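Side-chain contacts in transcriptional regulator (Actinomyces oris, PDB 5V8C), which probably acts as a LytR-Cps2A-Psr family phosphotransferase that mediates glycosylation of a surface protein anchored to the Gram-positive cell wall: residues L24-D29 with T88-G93; I55-P60 with Y281-K286; S192-M197 with I254-T259. All coordinates share one frame; numbering follows the deposited sequence.

Contact 1: L24-D29 with T88-G93; sequences LILGTD and TTYVPG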
loop_
_atom_site.group_PDB
_atom_site.type_symbol
_atom_site.label_atom_id
_atom_site.label_comp_id
_atom_site.label_asym_id
_atom_site.label_seq_id
_atom_site.Cartn_x
_atom_site.Cartn_y
_atom_site.Cartn_z
ATOM N N LEU A 24 3.239 -6.103 -5.843
ATOM C CA LEU A 24 3.637 -4.814 -5.324
ATOM C C LEU A 24 2.528 -3.847 -5.698
ATOM O O LEU A 24 2.195 -3.709 -6.883
ATOM C CB LEU A 24 4.994 -4.374 -5.898
ATOM C CG LEU A 24 5.514 -2.986 -5.481
ATOM C CD1 LEU A 24 5.607 -2.844 -3.954
ATOM C CD2 LEU A 24 6.857 -2.694 -6.126
ATOM N N ILE A 25 1.871 -3.281 -4.678
ATOM C CA ILE A 25 0.790 -2.319 -4.891
ATOM C C ILE A 25 1.319 -0.945 -4.567
ATOM O O ILE A 25 1.769 -0.714 -3.449
ATOM C CB ILE A 25 -0.513 -2.650 -4.113
ATOM C CG1 ILE A 25 -0.991 -4.101 -4.408
ATOM C CG2 ILE A 25 -1.598 -1.611 -4.428
ATOM C CD1 ILE A 25 -2.451 -4.416 -4.033
ATOM N N LEU A 26 1.320 -0.049 -5.564
ATOM C CA LEU A 26 1.829 1.299 -5.388
ATOM C C LEU A 26 0.766 2.373 -5.583
ATOM O O LEU A 26 0.190 2.490 -6.673
ATOM C CB LEU A 26 3.017 1.566 -6.321
ATOM C CG LEU A 26 4.228 0.656 -6.215
ATOM C CD1 LEU A 26 5.234 0.981 -7.312
ATOM C CD2 LEU A 26 4.889 0.767 -4.858
ATOM N N GLY A 27 0.540 3.151 -4.525
ATOM C CA GLY A 27 -0.304 4.340 -4.536
ATOM C C GLY A 27 0.542 5.510 -5.006
ATOM O O GLY A 27 1.556 5.838 -4.390
ATOM N N THR A 28 0.188 6.084 -6.143
ATOM C CA THR A 28 0.985 7.070 -6.849
ATOM C C THR A 28 0.487 8.502 -6.624
ATOM O O THR A 28 -0.721 8.731 -6.545
ATOM C CB THR A 28 1.039 6.621 -8.319
ATOM O OG1 THR A 28 2.087 5.665 -8.443
ATOM C CG2 THR A 28 1.240 7.751 -9.309
ATOM N N ASP A 29 1.433 9.464 -6.543
ATOM C CA ASP A 29 1.156 10.888 -6.330
ATOM C C ASP A 29 1.478 11.742 -7.564
ATOM O O ASP A 29 2.643 12.003 -7.862
ATOM C CB ASP A 29 1.893 11.413 -5.083
ATOM N N THR A 88 10.665 8.151 -2.803
ATOM C CA THR A 88 11.522 8.804 -3.777
ATOM C C THR A 88 11.941 7.846 -4.902
ATOM O O THR A 88 12.127 8.299 -6.030
ATOM C CB THR A 88 12.671 9.494 -3.028
ATOM O OG1 THR A 88 12.297 10.853 -2.860
ATOM C CG2 THR A 88 14.019 9.395 -3.732
ATOM N N THR A 89 12.022 6.532 -4.626
ATOM C CA THR A 89 12.373 5.531 -5.645
ATOM C C THR A 89 11.412 5.520 -6.856
ATOM O O THR A 89 11.804 5.066 -7.930
ATOM C CB THR A 89 12.509 4.131 -5.031
ATOM O OG1 THR A 89 11.223 3.697 -4.596
ATOM C CG2 THR A 89 13.514 4.076 -3.884
ATOM N N TYR A 90 10.172 6.017 -6.693
ATOM C CA TYR A 90 9.187 6.021 -7.775
ATOM C C TYR A 90 9.458 7.060 -8.877
ATOM O O TYR A 90 9.037 6.849 -10.020
ATOM C CB TYR A 90 7.747 6.154 -7.235
ATOM C CG TYR A 90 6.719 5.742 -8.266
ATOM C CD1 TYR A 90 6.643 4.426 -8.717
ATOM C CD2 TYR A 90 5.920 6.689 -8.899
ATOM C CE1 TYR A 90 5.776 4.058 -9.739
ATOM C CE2 TYR A 90 5.041 6.330 -9.918
ATOM C CZ TYR A 90 4.973 5.012 -10.334
ATOM O OH TYR A 90 4.107 4.648 -11.333
ATOM N N VAL A 91 10.174 8.159 -8.535
ATOM C CA VAL A 91 10.495 9.301 -9.414
ATOM C C VAL A 91 11.033 8.886 -10.809
ATOM O O VAL A 91 10.424 9.297 -11.796
ATOM C CB VAL A 91 11.411 10.343 -8.718
ATOM C CG1 VAL A 91 11.946 11.369 -9.711
ATOM C CG2 VAL A 91 10.676 11.033 -7.571
ATOM N N PRO A 92 12.106 8.076 -10.959
ATOM C CA PRO A 92 12.526 7.695 -12.315
ATOM C C PRO A 92 11.687 6.583 -12.973
ATOM O O PRO A 92 11.935 6.229 -14.125
ATOM C CB PRO A 92 13.993 7.300 -12.134
ATOM C CG PRO A 92 14.107 6.866 -10.740
ATOM C CD PRO A 92 12.981 7.468 -9.937
ATOM N N GLY A 93 10.692 6.062 -12.256
ATOM C CA GLY A 93 9.813 5.025 -12.786
ATOM C C GLY A 93 9.600 3.835 -11.872
ATOM O O GLY A 93 10.441 3.558 -11.015
#
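Tyr90 reaches out of a loop to bring its ring up to Leu26 and Thr28, two residues on one face of strand 23-28, an inner strand of the mixed sheet of this LytR-Cps2A-Psr fold. The loop leads into helix 94-105: a type I turn runs from Tyr90 to Gly93, closed by Gly93 N bonded to Tyr90 O (2.9 Å), and Gly93 is the N-cap of the helix. The case illustrates how one aromatic side chain can pin a connection to a sheet without a hydrogen bond across the contact. With CG anti to the backbone N (chi1 -163°), the tyrosine extends from the turn toward the strand. Leu26 meets the CD1-CE1 flank and Thr28 the CE2-CZ end, both on the same side of the ring plane and both obliquely. Leu26 brings up one methyl, CD1, which is 4.0 Å from Tyr90 CE1 in an apolar contact. Thr28 crosses the tyrosine at about a right angle; its OG1 stands anti to the carbonyl carbon (chi1 -84°), a setting that turns the hydroxyl rather than the methyl to the ring's phenolic end. Around these side chains, Thr97 of helix 94-105, Thr114 of strand 111-115 and Ser50 also touch the tyrosine, while Thr89 OG1 bonds to Leu86 O and Thr97 OG1 and so ties the loop to its helix. Replacing Tyr90 by an alanine would probably leave the Leu26 methyl and the Thr28 hydroxyl without their aromatic partner and take away this link between loop and strand. The threonine's two branches divide the approach to one ring carbon: OG1 is 3.4 Å from Tyr90 CE2, and CG2 is 4.1 Å from the same atom.

Contact 2: I55-P60 with Y281-K286; sequences IALVRP and YGYSPK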
loop_
_atom_site.group_PDB
_atom_site.type_symbol
_atom_site.label_atom_id
_atom_site.label_comp_id
_atom_site.label_asym_id
_atom_site.label_seq_id
_atom_site.Cartn_x
_atom_site.Cartn_y
_atom_site.Cartn_z
ATOM N N ILE A 55 2.980 1.876 -0.457
ATOM C CA ILE A 55 3.805 0.757 -0.922
ATOM C C ILE A 55 3.445 -0.429 -0.062
ATOM O O ILE A 55 3.799 -0.455 1.115
ATOM C CB ILE A 55 5.327 1.045 -0.819
ATOM C CG1 ILE A 55 5.733 2.393 -1.450
ATOM C CG2 ILE A 55 6.141 -0.101 -1.384
ATOM C CD1 ILE A 55 5.986 3.445 -0.444
ATOM N N ALA A 56 2.737 -1.399 -0.638
ATOM C CA ALA A 56 2.333 -2.608 0.071
ATOM C C ALA A 56 2.655 -3.858 -0.743
ATOM O O ALA A 56 2.499 -3.875 -1.969
ATOM C CB ALA A 56 0.840 -2.564 0.379
ATOM N N LEU A 57 3.078 -4.912 -0.054
ATOM C CA LEU A 57 3.316 -6.171 -0.720
ATOM C C LEU A 57 2.248 -7.182 -0.305
ATOM O O LEU A 57 2.013 -7.381 0.890
ATOM C CB LEU A 57 4.766 -6.671 -0.570
ATOM C CG LEU A 57 5.298 -7.007 0.811
ATOM C CD1 LEU A 57 5.138 -8.497 1.109
ATOM C CD2 LEU A 57 6.761 -6.616 0.934
ATOM N N VAL A 58 1.492 -7.693 -1.293
ATOM C CA VAL A 58 0.399 -8.631 -1.057
ATOM C C VAL A 58 0.914 -10.025 -1.292
ATOM O O VAL A 58 1.381 -10.328 -2.391
ATOM C CB VAL A 58 -0.847 -8.294 -1.909
ATOM C CG1 VAL A 58 -1.992 -9.244 -1.602
ATOM C CG2 VAL A 58 -1.275 -6.849 -1.681
ATOM N N ARG A 59 0.901 -10.857 -0.246
ATOM C CA ARG A 59 1.482 -12.192 -0.341
ATOM C C ARG A 59 0.456 -13.354 -0.273
ATOM O O ARG A 59 0.197 -13.889 0.811
ATOM C CB ARG A 59 2.589 -12.359 0.705
ATOM C CG ARG A 59 3.836 -13.013 0.150
ATOM C CD ARG A 59 4.900 -13.166 1.221
ATOM N NE ARG A 59 5.692 -14.384 1.045
ATOM C CZ ARG A 59 5.382 -15.557 1.587
ATOM N NH1 ARG A 59 4.289 -15.685 2.330
ATOM N NH2 ARG A 59 6.158 -16.612 1.388
ATOM N N PRO A 60 -0.070 -13.818 -1.432
ATOM C CA PRO A 60 -0.952 -15.002 -1.403
ATOM C C PRO A 60 -0.149 -16.289 -1.182
ATOM O O PRO A 60 0.922 -16.449 -1.759
ATOM C CB PRO A 60 -1.657 -14.969 -2.764
ATOM C CG PRO A 60 -0.742 -14.208 -3.659
ATOM C CD PRO A 60 0.161 -13.341 -2.812
ATOM N N TYR A 281 8.966 -14.397 5.472
ATOM C CA TYR A 281 8.345 -14.525 4.153
ATOM C C TYR A 281 9.362 -14.750 3.014
ATOM O O TYR A 281 9.020 -14.615 1.843
ATOM C CB TYR A 281 7.426 -13.313 3.885
ATOM C CG TYR A 281 6.418 -13.080 4.992
ATOM C CD1 TYR A 281 5.291 -13.891 5.120
ATOM C CD2 TYR A 281 6.615 -12.089 5.944
ATOM C CE1 TYR A 281 4.393 -13.721 6.172
ATOM C CE2 TYR A 281 5.721 -11.906 6.998
ATOM C CZ TYR A 281 4.612 -12.726 7.109
ATOM O OH TYR A 281 3.728 -12.543 8.145
ATOM N N GLY A 282 10.587 -15.124 3.373
ATOM C CA GLY A 282 11.652 -15.461 2.428
ATOM C C GLY A 282 12.328 -14.322 1.688
ATOM O O GLY A 282 12.933 -14.550 0.636
ATOM N N TYR A 283 12.261 -13.097 2.237
ATOM C CA TYR A 283 12.893 -11.934 1.617
ATOM C C TYR A 283 14.229 -11.630 2.275
ATOM O O TYR A 283 14.289 -11.475 3.497
ATOM C CB TYR A 283 11.993 -10.689 1.707
ATOM C CG TYR A 283 10.583 -10.866 1.186
ATOM C CD1 TYR A 283 10.345 -11.424 -0.067
ATOM C CD2 TYR A 283 9.493 -10.383 1.899
ATOM C CE1 TYR A 283 9.054 -11.541 -0.575
ATOM C CE2 TYR A 283 8.198 -10.490 1.401
ATOM C CZ TYR A 283 7.981 -11.068 0.162
ATOM O OH TYR A 283 6.700 -11.183 -0.322
ATOM N N SER A 284 15.295 -11.525 1.467
ATOM C CA SER A 284 16.637 -11.190 1.935
ATOM C C SER A 284 17.414 -10.532 0.790
ATOM O O SER A 284 17.382 -11.058 -0.328
ATOM C CB SER A 284 17.362 -12.438 2.432
ATOM O OG SER A 284 18.616 -12.110 3.006
ATOM N N PRO A 285 18.078 -9.367 1.015
ATOM C CA PRO A 285 18.808 -8.714 -0.089
ATOM C C PRO A 285 19.836 -9.607 -0.784
ATOM O O PRO A 285 19.930 -9.576 -2.011
ATOM C CB PRO A 285 19.454 -7.487 0.572
ATOM C CG PRO A 285 19.422 -7.761 2.024
ATOM C CD PRO A 285 18.210 -8.600 2.268
ATOM N N LYS A 286 20.556 -10.442 -0.005
ATOM C CA LYS A 286 21.589 -11.362 -0.495
ATOM C C LYS A 286 21.089 -12.343 -1.552
ATOM O O LYS A 286 21.868 -12.746 -2.413
ATOM C CB LYS A 286 22.227 -12.132 0.671
#
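Arg59 spreads its guanidinium over the side chain of Tyr281, with Tyr281 CB off-centre over one face of the group, 3.5 Å from Arg59 NE. The guanidinium and the tyrosine ring are inclined by 54°, and Arg59 NH1 comes to the ring's edge, 3.5 Å from Tyr281 CD1, rather than over its pi face. A bend in the arginine chain (chi3 146°) turns the group across the tyrosine. Tyr283 comes in from another direction: its OH lies at the guanidinium edge, in plane, and its ring stands nearly perpendicular to that group, at 85°. Its phenol end runs beside Arg59 CG and CD, the two side chains sliding past each other in opposite directions, with Arg59 CG 3.4 Å from Tyr283 OH. The phenol also passes alongside Leu57, whose CD1 is 3.7 Å from Tyr283 CE2. On one face of the Tyr283 ring sits Tyr281 O, 3.8 Å above the centre. Between the two tyrosines lies Gly282, the C-prime residue, with positive phi, of the Schellman motif that ends helix 272-280. The contact thus joins strand 52-60 of the main sheet to the chain leaving that helix, a worked example of tyrosines packing along the length of an arginine. Arg59 NH2 is hydrogen-bonded to Thr18 O, and Tyr283 continues onto Thr22 and Pro108. The chemistry is therefore divided: the aliphatic and flat parts of Arg59 serve as packing surface for the tyrosines, whereas its clear polar bond is made to a third piece of chain.

Contact 3: S192-M197 with I254-T259; sequences STATVM and IIDLPT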
loop_
_atom_site.group_PDB
_atom_site.type_symbol
_atom_site.label_atom_id
_atom_site.label_comp_id
_atom_site.label_asym_id
_atom_site.label_seq_id
_atom_site.Cartn_x
_atom_site.Cartn_y
_atom_site.Cartn_z
ATOM N N SER A 192 -3.425 5.289 9.238
ATOM C CA SER A 192 -4.555 5.585 8.362
ATOM C C SER A 192 -4.546 4.685 7.126
ATOM O O SER A 192 -5.589 4.119 6.797
ATOM C CB SER A 192 -4.582 7.058 7.977
ATOM O OG SER A 192 -3.448 7.401 7.200
ATOM N N THR A 193 -3.358 4.473 6.504
ATOM C CA THR A 193 -3.204 3.570 5.346
ATOM C C THR A 193 -3.564 2.133 5.723
ATOM O O THR A 193 -4.195 1.443 4.928
ATOM C CB THR A 193 -1.796 3.640 4.742
ATOM O OG1 THR A 193 -0.836 3.455 5.778
ATOM C CG2 THR A 193 -1.525 4.944 4.019
ATOM N N ALA A 194 -3.202 1.705 6.956
ATOM C CA ALA A 194 -3.511 0.377 7.499
ATOM C C ALA A 194 -5.022 0.190 7.624
ATOM O O ALA A 194 -5.561 -0.808 7.141
ATOM C CB ALA A 194 -2.848 0.202 8.858
ATOM N N THR A 195 -5.706 1.177 8.237
ATOM C CA THR A 195 -7.161 1.190 8.391
ATOM C C THR A 195 -7.823 1.170 7.012
ATOM O O THR A 195 -8.730 0.372 6.784
ATOM C CB THR A 195 -7.605 2.424 9.184
ATOM O OG1 THR A 195 -6.760 2.584 10.320
ATOM C CG2 THR A 195 -9.064 2.346 9.614
ATOM N N VAL A 196 -7.357 2.049 6.100
ATOM C CA VAL A 196 -7.864 2.154 4.735
ATOM C C VAL A 196 -7.725 0.818 4.023
ATOM O O VAL A 196 -8.714 0.330 3.487
ATOM C CB VAL A 196 -7.199 3.323 3.976
ATOM C CG1 VAL A 196 -7.387 3.203 2.468
ATOM C CG2 VAL A 196 -7.726 4.663 4.481
ATOM N N MET A 197 -6.533 0.188 4.095
ATOM C CA MET A 197 -6.259 -1.121 3.500
ATOM C C MET A 197 -7.199 -2.183 4.034
ATOM O O MET A 197 -7.647 -3.029 3.264
ATOM C CB MET A 197 -4.819 -1.553 3.765
ATOM C CG MET A 197 -3.860 -1.074 2.733
ATOM S SD MET A 197 -2.201 -1.677 3.061
ATOM C CE MET A 197 -1.296 -0.302 2.523
ATOM N N ILE A 254 -2.935 -7.839 7.989
ATOM C CA ILE A 254 -2.246 -6.619 7.567
ATOM C C ILE A 254 -1.274 -6.204 8.653
ATOM O O ILE A 254 -1.677 -5.959 9.792
ATOM C CB ILE A 254 -3.210 -5.463 7.180
ATOM C CG1 ILE A 254 -4.037 -5.834 5.946
ATOM C CG2 ILE A 254 -2.427 -4.163 6.940
ATOM C CD1 ILE A 254 -5.431 -5.297 5.952
ATOM N N ILE A 255 0.002 -6.108 8.288
ATOM C CA ILE A 255 1.053 -5.736 9.222
ATOM C C ILE A 255 1.917 -4.616 8.657
ATOM O O ILE A 255 2.195 -4.567 7.458
ATOM C CB ILE A 255 1.880 -6.959 9.746
ATOM C CG1 ILE A 255 3.339 -6.576 10.080
ATOM C CG2 ILE A 255 1.818 -8.175 8.801
ATOM C CD1 ILE A 255 4.019 -7.394 11.241
ATOM N N ASP A 256 2.259 -3.667 9.539
ATOM C CA ASP A 256 3.176 -2.572 9.279
ATOM C C ASP A 256 4.580 -3.048 9.589
ATOM O O ASP A 256 4.793 -3.734 10.593
ATOM C CB ASP A 256 2.819 -1.368 10.144
ATOM C CG ASP A 256 1.637 -0.607 9.585
ATOM O OD1 ASP A 256 0.487 -0.972 9.919
ATOM O OD2 ASP A 256 1.855 0.288 8.730
ATOM N N LEU A 257 5.522 -2.753 8.681
ATOM C CA LEU A 257 6.935 -3.094 8.818
ATOM C C LEU A 257 7.446 -2.511 10.152
ATOM O O LEU A 257 7.315 -1.304 10.379
ATOM C CB LEU A 257 7.688 -2.471 7.629
ATOM C CG LEU A 257 8.850 -3.222 6.961
ATOM C CD1 LEU A 257 10.137 -2.455 7.089
ATOM C CD2 LEU A 257 8.960 -4.668 7.397
ATOM N N PRO A 258 7.913 -3.347 11.097
ATOM C CA PRO A 258 8.335 -2.801 12.400
ATOM C C PRO A 258 9.671 -2.049 12.391
ATOM O O PRO A 258 10.724 -2.641 12.633
ATOM C CB PRO A 258 8.355 -4.030 13.315
ATOM C CG PRO A 258 8.566 -5.178 12.408
ATOM C CD PRO A 258 8.089 -4.810 11.032
ATOM N N THR A 259 9.630 -0.735 12.141
ATOM C CA THR A 259 10.841 0.095 12.162
ATOM C C THR A 259 11.073 0.640 13.572
ATOM O O THR A 259 10.132 0.712 14.362
ATOM C CB THR A 259 10.758 1.224 11.122
ATOM O OG1 THR A 259 9.737 2.153 11.492
ATOM C CG2 THR A 259 10.517 0.705 9.710
#
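Ile254 packs its CD1 methyl against the backbone of Met197, 4.1 Å from the carbonyl C and 4.4 Å from Met197 CB. This is the denser half of a contact between helix 182-208 and strand 252-256, an outermost strand of the main sheet. Isoleucine CG1 stands anti to the carbonyl carbon (chi1 -65°), which carries the longer branch toward the helix; the same side chain extends onto Gln198 and Leu201. Ala194 faces the strand too, and its small CB is consistent with the close approach of the backbones, with Ala194 CA 7.1 Å from Ile254 CA. The other half is sparser. Asp256 meets the helix through one carboxylate oxygen, OD1, 3.7 Å from Ala194 CB. The Met197 side chain turns from Ile254 beyond CB, and its thioether end runs over strand 65-70, touching Ile67 and Asn69; the side chain lies about 4 Å from a bound polyether, probably from the crystallisation liquor. As an example of a helix laid on an edge strand, the contact keeps its touching residues only partly buried. Its polar tie is indirect: Asn69 ND2 of neighbouring strand 65-70 bonds to both Asp256 OD2 and Thr193 OG1. Direct contact is thus by van der Waals packing without a hydrogen bond between the segments, while one amide bridges strand and helix and gives the carboxylate a polar partner.

From the N terminus, strand 23-28 opens contact 1 and strand 52-60 opens contact 2 before residues 88-93 close the first loop, so these two contacts cross. They also meet directly in the sheet, where Ile25 N lies 2.8 Å from Ala56 O in a probable hydrogen bond. Helix 182-208 then opens contact 3, which strand 252-256 closes; it follows contact 1 in series and nests within the long loop that residues 281-286 finally shut. Contact 3 touches contact 2 where Met197 CE packs on Ala56 CB. Together they tie a helix-leading loop, a long helix and the C-terminal chain to one mixed sheet.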